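Local coordinates for protein L-asparaginase 1 (PDB 6NXC) that hydrolyses L-asparagine to L-aspartate and ammonium as an allosterically activated, cytoplasmic homotetramer, at residues A118-K130 against P216-T228. The protein carries 1 engineered substitution. Sequence-based numbering, arbitrary orientation. Where two conformers were deposited one is given.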
ATOM      1  N   ALA B 118       3.463  14.685  20.424  1.00 13.88           N
ATOM      2  CA  ALA B 118       2.041  14.370  20.378  1.00 14.34           C
ATOM      3  C   ALA B 118       1.759  13.320  21.413  1.00 13.31           C
ATOM      4  O   ALA B 118       0.685  13.370  22.091  1.00 13.98           O
ATOM      5  CB  ALA B 118       1.683  13.922  18.973  1.00 14.07           C
ATOM      6  N   SER B 119       2.577  12.313  21.504  1.00 14.58           N
ATOM      7  CA  SER B 119       2.404  11.217  22.490  1.00 13.93           C
ATOM      8  C   SER B 119       2.461  11.805  23.920  1.00 12.75           C
ATOM      9  O   SER B 119       1.546  11.520  24.750  1.00 15.57           O
ATOM     10  CB  SER B 119       3.487  10.163  22.294  1.00 14.66           C
ATOM     11  OG  SER B 119       3.295   9.566  21.000  1.00 16.69           O
ATOM     12  N   ALA B 120       3.424  12.623  24.226  1.00 14.98           N
ATOM     13  CA  ALA B 120       3.512  13.207  25.595  1.00 13.48           C
ATOM     14  C   ALA B 120       2.276  14.017  25.929  1.00 14.74           C
ATOM     15  O   ALA B 120       1.735  13.840  27.059  1.00 14.61           O
ATOM     16  CB  ALA B 120       4.732  14.003  25.741  1.00 13.88           C
ATOM     17  N   LEU B 121       1.849  14.886  25.031  1.00 12.75           N
ATOM     18  CA  LEU B 121       0.696  15.753  25.322  1.00 13.49           C
ATOM     19  C   LEU B 121      -0.512  14.886  25.618  1.00 12.31           C
ATOM     20  O   LEU B 121      -1.364  15.265  26.440  1.00 15.86           O
ATOM     21  CB  LEU B 121       0.415  16.754  24.192  1.00 13.89           C
ATOM     22  CG  LEU B 121       1.514  17.782  24.018  1.00 15.06           C
ATOM     23  CD1 LEU B 121       1.207  18.606  22.796  1.00 15.79           C
ATOM     24  CD2 LEU B 121       1.645  18.679  25.280  1.00 19.29           C
ATOM     25  N   SER B 122      -0.683  13.742  24.928  1.00 14.10           N
ATOM     26  CA  SER B 122      -1.823  12.865  25.123  1.00 11.74           C
ATOM     27  C   SER B 122      -1.984  12.429  26.591  1.00 15.58           C
ATOM     28  O   SER B 122      -3.092  12.348  27.094  1.00 17.61           O
ATOM     29  CB  SER B 122      -1.877  11.659  24.206  1.00 13.78           C
ATOM     30  OG  SER B 122      -0.968  10.655  24.556  1.00 17.25           O
ATOM     31  N   PHE B 123      -0.917  12.014  27.232  1.00 13.66           N
ATOM     32  CA  PHE B 123      -0.892  11.604  28.653  1.00 14.80           C
ATOM     33  C   PHE B 123      -0.992  12.782  29.587  1.00 17.95           C
ATOM     34  O   PHE B 123      -1.710  12.639  30.572  1.00 21.67           O
ATOM     35  CB  PHE B 123       0.402  10.826  28.923  1.00 13.21           C
ATOM     36  CG  PHE B 123       0.459   9.597  28.067  1.00 15.84           C
ATOM     37  CD1 PHE B 123      -0.402   8.562  28.290  1.00 16.35           C
ATOM     38  CD2 PHE B 123       1.421   9.449  27.076  1.00 16.79           C
ATOM     39  CE1 PHE B 123      -0.352   7.419  27.502  1.00 16.53           C
ATOM     40  CE2 PHE B 123       1.499   8.310  26.320  1.00 17.19           C
ATOM     41  CZ  PHE B 123       0.591   7.309  26.514  1.00 16.92           C
ATOM     42  N   MET B 124      -0.451  13.952  29.211  1.00 16.76           N
ATOM     43  CA  MET B 124      -0.361  15.096  30.157  1.00 16.21           C
ATOM     44  C   MET B 124      -1.748  15.777  30.245  1.00 20.87           C
ATOM     45  O   MET B 124      -2.102  16.277  31.331  1.00 20.34           O
ATOM     46  CB  MET B 124       0.682  16.121  29.653  1.00 17.36           C
ATOM     47  CG  MET B 124       2.044  15.577  29.773  1.00 20.48           C
ATOM     48  SD  MET B 124       3.179  16.681  28.953  1.00 22.74           S
ATOM     49  CE  MET B 124       3.283  17.795  30.332  1.00 22.29           C
ATOM     50  N   LEU B 125      -2.499  15.846  29.136  1.00 20.19           N
ATOM     51  CA  LEU B 125      -3.705  16.707  29.066  1.00 18.84           C
ATOM     52  C   LEU B 125      -4.919  15.846  29.489  1.00 21.98           C
ATOM     53  O   LEU B 125      -5.596  15.229  28.623  1.00 28.82           O
ATOM     54  CB  LEU B 125      -3.896  17.267  27.653  1.00 18.34           C
ATOM     55  CG  LEU B 125      -2.774  18.113  27.102  1.00 17.42           C
ATOM     56  CD1 LEU B 125      -3.070  18.731  25.733  1.00 17.71           C
ATOM     57  CD2 LEU B 125      -2.491  19.242  28.031  1.00 23.06           C
ATOM     58  N   GLU B 126      -5.363  15.921  30.722  1.00 19.99           N
ATOM     59  CA  GLU B 126      -6.543  15.132  31.190  1.00 21.69           C
ATOM     60  C   GLU B 126      -7.778  16.040  31.105  1.00 15.49           C
ATOM     61  O   GLU B 126      -7.605  17.273  31.252  1.00 17.42           O
ATOM     62  CB  GLU B 126      -6.283  14.692  32.654  1.00 27.28           C
ATOM     63  CG  GLU B 126      -7.547  14.212  33.395  1.00 32.65           C
ATOM     64  CD  GLU B 126      -7.400  13.875  34.881  1.00 44.69           C
ATOM     65  OE1 GLU B 126      -8.302  13.178  35.436  1.00 43.96           O
ATOM     66  OE2 GLU B 126      -6.408  14.313  35.490  1.00 37.78           O
ATOM     67  N   ASN B 127      -8.926  15.471  30.789  1.00 17.93           N
ATOM     68  CA  ASN B 127     -10.197  16.212  30.532  1.00 20.94           C
ATOM     69  C   ASN B 127     -10.065  17.145  29.334  1.00 18.68           C
ATOM     70  O   ASN B 127     -10.545  18.321  29.386  1.00 18.22           O
ATOM     71  CB  ASN B 127     -10.683  17.000  31.746  1.00 18.36           C
ATOM     72  CG  ASN B 127     -10.838  16.140  32.966  1.00 20.89           C
ATOM     73  OD1 ASN B 127     -11.010  14.941  32.861  1.00 22.43           O
ATOM     74  ND2 ASN B 127     -10.646  16.747  34.119  1.00 26.27           N
ATOM     75  N   LEU B 128      -9.337  16.684  28.313  1.00 19.31           N
ATOM     76  CA  LEU B 128      -9.179  17.503  27.085  1.00 17.82           C
ATOM     77  C   LEU B 128     -10.520  17.563  26.333  1.00 15.90           C
ATOM     78  O   LEU B 128     -10.951  16.511  25.847  1.00 19.89           O
ATOM     79  CB  LEU B 128      -8.118  16.858  26.174  1.00 16.65           C
ATOM     80  CG  LEU B 128      -7.806  17.670  24.933  1.00 18.17           C
ATOM     81  CD1 LEU B 128      -7.317  19.079  25.152  1.00 18.72           C
ATOM     82  CD2 LEU B 128      -6.746  16.996  24.116  1.00 18.58           C
ATOM     83  N   GLY B 129     -11.094  18.759  26.149  1.00 15.50           N
ATOM     84  CA  GLY B 129     -12.403  18.938  25.487  1.00 16.62           C
ATOM     85  C   GLY B 129     -12.351  19.817  24.285  1.00 17.25           C
ATOM     86  O   GLY B 129     -13.426  20.292  23.852  1.00 17.79           O
ATOM     87  N   LYS B 130     -11.141  19.952  23.689  1.00 16.23           N
ATOM     88  CA  LYS B 130     -10.910  20.739  22.476  1.00 16.33           C
ATOM     89  C   LYS B 130      -9.811  20.042  21.717  1.00 15.82           C
ATOM     90  O   LYS B 130      -9.022  19.326  22.294  1.00 15.28           O
ATOM     91  CB  LYS B 130     -10.540  22.205  22.760  1.00 16.00           C
ATOM     92  CG  LYS B 130     -11.571  22.940  23.619  1.00 15.94           C
ATOM     93  CD  LYS B 130     -11.232  24.366  23.890  1.00 17.35           C
ATOM     94  CE  LYS B 130     -12.167  24.977  24.918  1.00 17.43           C
ATOM     95  NZ  LYS B 130     -12.199  26.442  24.896  1.00 17.51           N
ATOM     96  N   PRO B 216     -10.346   6.765  25.964  1.00 29.82           N
ATOM     97  CA  PRO B 216     -10.982   7.058  27.251  1.00 33.25           C
ATOM     98  C   PRO B 216     -11.015   8.573  27.459  1.00 32.08           C
ATOM     99  O   PRO B 216     -10.105   9.236  27.054  1.00 31.74           O
ATOM    100  CB  PRO B 216     -10.063   6.364  28.275  1.00 33.63           C
ATOM    101  CG  PRO B 216      -9.296   5.328  27.480  1.00 32.50           C
ATOM    102  CD  PRO B 216      -9.123   5.963  26.129  1.00 31.47           C
ATOM    103  N   HIS B 217     -12.090   9.116  28.029  1.00 26.71           N
ATOM    104  CA  HIS B 217     -12.269  10.573  28.057  1.00 28.42           C
ATOM    105  C   HIS B 217     -12.772  10.959  29.443  1.00 28.73           C
ATOM    106  O   HIS B 217     -13.637  10.264  29.951  1.00 35.53           O
ATOM    107  CB  HIS B 217     -13.184  11.101  26.956  0.70 35.68           C
ATOM    108  CG  HIS B 217     -12.453  12.249  26.372  0.70 37.57           C
ATOM    109  ND1 HIS B 217     -11.907  12.202  25.108  0.70 43.91           N
ATOM    110  CD2 HIS B 217     -11.950  13.355  26.990  0.70 40.73           C
ATOM    111  CE1 HIS B 217     -11.163  13.288  24.941  0.70 45.42           C
ATOM    112  NE2 HIS B 217     -11.164  14.017  26.105  0.70 39.27           N
ATOM    113  N   GLY B 218     -12.129  11.927  30.077  1.00 27.20           N
ATOM    114  CA  GLY B 218     -12.584  12.510  31.344  1.00 25.13           C
ATOM    115  C   GLY B 218     -13.591  13.623  31.127  1.00 24.51           C
ATOM    116  O   GLY B 218     -14.118  13.764  29.999  1.00 30.58           O
ATOM    117  N   GLU B 219     -13.938  14.357  32.179  1.00 24.78           N
ATOM    118  CA  GLU B 219     -14.912  15.438  32.042  1.00 23.03           C
ATOM    119  C   GLU B 219     -14.535  16.561  32.982  1.00 23.72           C
ATOM    120  O   GLU B 219     -14.117  16.268  34.067  1.00 27.45           O
ATOM    121  CB  GLU B 219     -16.299  14.916  32.422  1.00 26.44           C
ATOM    122  CG  GLU B 219     -16.344  14.200  33.744  1.00 28.66           C
ATOM    123  CD  GLU B 219     -15.831  12.760  33.707  1.00 33.62           C
ATOM    124  OE1 GLU B 219     -15.431  12.293  34.773  1.00 42.32           O
ATOM    125  OE2 GLU B 219     -15.822  12.137  32.620  1.00 28.05           O
ATOM    126  N   GLY B 220     -14.898  17.781  32.620  1.00 21.11           N
ATOM    127  CA  GLY B 220     -14.582  18.931  33.465  1.00 23.21           C
ATOM    128  C   GLY B 220     -13.443  19.745  32.909  1.00 22.99           C
ATOM    129  O   GLY B 220     -13.077  19.593  31.668  1.00 22.45           O
ATOM    130  N   GLU B 221     -12.876  20.622  33.765  1.00 21.24           N
ATOM    131  CA  GLU B 221     -11.835  21.563  33.270  1.00 21.72           C
ATOM    132  C   GLU B 221     -10.491  20.829  33.046  1.00 18.61           C
ATOM    133  O   GLU B 221     -10.206  19.836  33.694  1.00 20.88           O
ATOM    134  CB  GLU B 221     -11.543  22.728  34.224  1.00 27.86           C
ATOM    135  CG  GLU B 221     -12.135  24.055  33.721  1.00 38.07           C
ATOM    136  CD  GLU B 221     -11.582  24.659  32.430  1.00 45.05           C
ATOM    137  OE1 GLU B 221     -10.599  24.113  31.955  1.00 42.79           O
ATOM    138  OE2 GLU B 221     -12.137  25.701  31.906  1.00 48.00           O
ATOM    139  N   LEU B 222      -9.776  21.301  32.036  1.00 21.41           N
ATOM    140  CA  LEU B 222      -8.504  20.667  31.614  1.00 17.71           C
ATOM    141  C   LEU B 222      -7.622  20.597  32.841  1.00 18.43           C
ATOM    142  O   LEU B 222      -7.475  21.625  33.552  1.00 19.68           O
ATOM    143  CB  LEU B 222      -7.865  21.530  30.520  1.00 18.13           C
ATOM    144  CG  LEU B 222      -6.505  21.057  29.995  1.00 21.25           C
ATOM    145  CD1 LEU B 222      -6.682  19.781  29.222  1.00 20.64           C
ATOM    146  CD2 LEU B 222      -5.886  22.151  29.141  1.00 19.34           C
ATOM    147  N   ILE B 223      -6.917  19.474  33.022  1.00 19.41           N
ATOM    148  CA  ILE B 223      -5.914  19.284  34.086  1.00 20.23           C
ATOM    149  C   ILE B 223      -4.589  18.915  33.432  1.00 20.68           C
ATOM    150  O   ILE B 223      -4.593  18.029  32.590  1.00 22.46           O
ATOM    151  CB  ILE B 223      -6.385  18.265  35.124  1.00 23.50           C
ATOM    152  CG1 ILE B 223      -7.562  18.860  35.918  1.00 27.30           C
ATOM    153  CG2 ILE B 223      -5.222  17.879  36.022  1.00 26.65           C
ATOM    154  CD1 ILE B 223      -8.361  17.839  36.733  1.00 35.15           C
ATOM    155  N   VAL B 224      -3.531  19.664  33.721  1.00 20.09           N
ATOM    156  CA  VAL B 224      -2.220  19.303  33.132  1.00 18.83           C
ATOM    157  C   VAL B 224      -1.372  18.493  34.136  1.00 22.87           C
ATOM    158  O   VAL B 224      -1.107  18.986  35.235  1.00 20.13           O
ATOM    159  CB  VAL B 224      -1.466  20.510  32.602  1.00 19.77           C
ATOM    160  CG1 VAL B 224      -0.132  19.949  32.083  1.00 21.08           C
ATOM    161  CG2 VAL B 224      -2.270  21.233  31.519  1.00 22.65           C
ATOM    162  N   HIS B 225      -1.091  17.214  33.849  1.00 17.48           N
ATOM    163  CA  HIS B 225      -0.253  16.377  34.732  1.00 19.99           C
ATOM    164  C   HIS B 225       1.171  16.744  34.391  1.00 21.99           C
ATOM    165  O   HIS B 225       1.530  16.905  33.209  1.00 19.63           O
ATOM    166  CB  HIS B 225      -0.440  14.895  34.486  1.00 21.22           C
ATOM    167  CG  HIS B 225      -1.761  14.422  34.964  1.00 27.64           C
ATOM    168  ND1 HIS B 225      -2.034  14.167  36.284  1.00 30.45           N
ATOM    169  CD2 HIS B 225      -2.879  14.101  34.270  1.00 37.72           C
ATOM    170  CE1 HIS B 225      -3.313  13.810  36.401  1.00 36.33           C
ATOM    171  NE2 HIS B 225      -3.842  13.735  35.177  1.00 33.84           N
ATOM    172  N   PRO B 226       2.032  16.958  35.415  1.00 20.68           N
ATOM    173  CA  PRO B 226       3.429  17.273  35.118  1.00 22.59           C
ATOM    174  C   PRO B 226       4.122  16.114  34.412  1.00 19.36           C
ATOM    175  O   PRO B 226       3.886  15.004  34.670  1.00 24.92           O
ATOM    176  CB  PRO B 226       4.025  17.514  36.550  1.00 28.14           C
ATOM    177  CG  PRO B 226       3.189  16.546  37.397  1.00 26.04           C
ATOM    178  CD  PRO B 226       1.763  16.727  36.836  1.00 23.21           C
ATOM    179  N   ILE B 227       5.081  16.440  33.543  1.00 18.02           N
ATOM    180  CA  ILE B 227       6.024  15.437  33.001  1.00 19.89           C
ATOM    181  C   ILE B 227       7.375  16.048  33.271  1.00 18.43           C
ATOM    182  O   ILE B 227       7.663  17.254  32.893  1.00 19.96           O
ATOM    183  CB  ILE B 227       5.916  14.991  31.527  1.00 23.27           C
ATOM    184  CG1 ILE B 227       4.872  13.944  31.196  1.00 31.37           C
ATOM    185  CG2 ILE B 227       7.247  14.348  31.092  1.00 29.48           C
ATOM    186  CD1 ILE B 227       4.930  13.458  29.725  1.00 26.16           C
ATOM    187  N   THR B 228       8.191  15.308  34.008  1.00 20.40           N
ATOM    188  CA  THR B 228       9.556  15.744  34.327  1.00 22.46           C
ATOM    189  C   THR B 228      10.559  14.853  33.592  1.00 20.93           C
ATOM    190  O   THR B 228      10.238  13.692  33.218  1.00 20.44           O
ATOM    191  CB  THR B 228       9.834  15.747  35.840  1.00 24.20           C
ATOM    192  OG1 THR B 228       9.761  14.386  36.245  1.00 33.45           O
ATOM    193  CG2 THR B 228       8.872  16.522  36.701  1.00 24.58           C
TER
HETATM  194  O   HOH W   1     -12.146  20.770  29.404  1.00 23.89           O
HETATM  195  O   HOH W   2      -8.977  12.461  30.136  1.00 29.33           O
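The carboxylate of Glu-126 comes to the NE2 edge of the His-225 ring, its plane nearly parallel to the ring's (16° apart) but offset from it: NE2 of His-225 reaches OE2 of Glu-126 at 2.6 Å, a weak bond because it is strongly bent. Glu-126 gets there with CG anti to its backbone N (chi1 164°) and an extended chain. The amide of Asn-127 is a second flat group, inserted into the turn 218-221. Its ND2 donates to Glu-221 O at 3.1 Å with the acceptor in the amide plane, OD1 sits 3.3 Å from Gly-218 CA, and CB rests against Gly-220 O. With an alanine in place of Asn-127, Glu-221 O would probably lose this donor, and loop 218-221 the side chain that fills it. Next to it a water bridges Asn-127 O and Gly-220 O. Both groups belong to, or flank, a short two-stranded antiparallel ribbon, 125-126 with 223-224, formed where helix 114-124 of the N-terminal domain ends; Glu-126 and Ile-223 are its hydrogen-bonded pair, and His-225 N extends the ladder to Met-124 O at 2.9 Å. Leu-125 and Val-224 share one face, side by side, CD2 to CG2 4.0 Å. Beyond the ribbon the side chain of Ile-227 crosses that of Met-124 at about a right angle, its CG1 3.6 Å from Met-124 CG, while the bend at chi3 (82°) carries Met-124 CE to His-225 O. Helix 85-98 also packs on Met-124, through Gln-89 and Ala-92.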